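Side-chain contact in integron Cassette Protein Hfx_Cass5 (Unidentified, PDB 3IF4), which is of unknown function, being a small protein encoded by a mobile gene cassette of an integron and assembled as a pair of subunits: residues N104-N107 and E108-A111. Numbering follows the deposited sequence.
Sequences NVPN and ELRA
The N-terminus of the last helix, 107-118, is defined here by Pro106 at the N-cap position and by the two i-to-i+4 bonds that follow. Arg110 N donates to Pro106 O at 2.8 Å, and one residue on, Ala111 N reaches Asn107 O at 3.0 Å; N-H...O angles of 147° and 146° show both bonds to be moderately bent. Val105, still in the loop, turns back over this first turn: CG1 lies anti to the backbone N (chi1 179°), which brings it 3.7 Å from Arg110 CA and 3.9 Å from Arg110 CG. The same methyl meets the branch point of Leu109, CG1 to CG 4.2 Å, while Pro106 CD approaches Leu109 CD2 at 4.4 Å, a looser apolar contact. Beyond its CB, Arg110 bends at chi2 and chi3 and leads away from the loop, toward a cation-pi contact with Trp102 that ties the first turn back to strand 101-103. The loop runs from that strand into the helix at the surface of the chain, where Asn104 ND2 hydrogen-bonds Ile32 O of the second subunit and Val105 and Leu109 both pack on the same residue.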
loop_
_atom_site.group_PDB
_atom_site.type_symbol
_atom_site.label_atom_id
_atom_site.label_comp_id
_atom_site.label_asym_id
_atom_site.label_seq_id
_atom_site.Cartn_x
_atom_site.Cartn_y
_atom_site.Cartn_z
ATOM N N ASN A 104 -17.066 17.851 1.679
ATOM C CA ASN A 104 -15.808 18.132 2.355
ATOM C C ASN A 104 -14.619 18.030 1.409
ATOM O O ASN A 104 -13.522 17.655 1.822
ATOM C CB ASN A 104 -15.623 17.188 3.546
ATOM C CG ASN A 104 -14.568 17.677 4.525
ATOM O OD1 ASN A 104 -14.424 18.884 4.747
ATOM N ND2 ASN A 104 -13.830 16.742 5.124
ATOM N N VAL A 105 -14.838 18.356 0.137
ATOM C CA VAL A 105 -13.757 18.359 -0.845
ATOM C C VAL A 105 -13.462 19.776 -1.310
ATOM O O VAL A 105 -14.226 20.347 -2.074
ATOM C CB VAL A 105 -14.087 17.499 -2.077
ATOM C CG1 VAL A 105 -12.941 17.564 -3.083
ATOM C CG2 VAL A 105 -14.368 16.060 -1.666
ATOM N N PRO A 106 -12.342 20.342 -0.843
ATOM C CA PRO A 106 -11.921 21.712 -1.148
ATOM C C PRO A 106 -11.853 21.974 -2.642
ATOM O O PRO A 106 -11.592 21.045 -3.415
ATOM C CB PRO A 106 -10.514 21.783 -0.557
ATOM C CG PRO A 106 -10.516 20.782 0.533
ATOM C CD PRO A 106 -11.401 19.664 0.065
ATOM N N ASN A 107 -12.072 23.235 -3.022
ATOM C CA ASN A 107 -12.102 23.664 -4.417
ATOM C C ASN A 107 -11.020 23.067 -5.321
ATOM O O ASN A 107 -11.333 22.442 -6.338
ATOM C CB ASN A 107 -12.077 25.198 -4.506
ATOM C CG ASN A 107 -13.429 25.829 -4.194
ATOM O OD1 ASN A 107 -13.527 27.033 -3.942
ATOM N ND2 ASN A 107 -14.476 25.017 -4.213
ATOM N N GLU A 108 -9.753 23.260 -4.962
ATOM C CA GLU A 108 -8.662 22.840 -5.839
ATOM C C GLU A 108 -8.586 21.323 -5.971
ATOM O O GLU A 108 -8.542 20.789 -7.082
ATOM C CB GLU A 108 -7.320 23.392 -5.371
ATOM C CG GLU A 108 -6.184 23.040 -6.314
ATOM C CD GLU A 108 -4.826 23.151 -5.654
ATOM O OE1 GLU A 108 -4.481 24.258 -5.185
ATOM O OE2 GLU A 108 -4.104 22.130 -5.605
ATOM N N LEU A 109 -8.567 20.635 -4.835
ATOM C CA LEU A 109 -8.598 19.178 -4.830
ATOM C C LEU A 109 -9.751 18.692 -5.695
ATOM O O LEU A 109 -9.641 17.698 -6.415
ATOM C CB LEU A 109 -8.777 18.662 -3.409
ATOM C CG LEU A 109 -8.770 17.143 -3.275
ATOM C CD1 LEU A 109 -7.630 16.568 -4.081
ATOM C CD2 LEU A 109 -8.655 16.740 -1.812
ATOM N N ARG A 110 -10.860 19.414 -5.617
ATOM C CA ARG A 110 -12.055 19.082 -6.375
ATOM C C ARG A 110 -11.779 19.186 -7.873
ATOM O O ARG A 110 -12.212 18.337 -8.652
ATOM C CB ARG A 110 -13.191 20.009 -5.958
ATOM C CG ARG A 110 -14.580 19.425 -6.076
ATOM C CD ARG A 110 -15.297 19.967 -7.293
ATOM N NE ARG A 110 -16.719 20.182 -7.044
ATOM C CZ ARG A 110 -17.594 20.482 -7.997
ATOM N NH1 ARG A 110 -17.185 20.589 -9.252
ATOM N NH2 ARG A 110 -18.874 20.665 -7.702
ATOM N N ALA A 111 -11.045 20.222 -8.273
ATOM C CA ALA A 111 -10.662 20.371 -9.674
ATOM C C ALA A 111 -9.742 19.227 -10.086
ATOM O O ALA A 111 -9.968 18.551 -11.090
ATOM C CB ALA A 111 -9.981 21.706 -9.904
#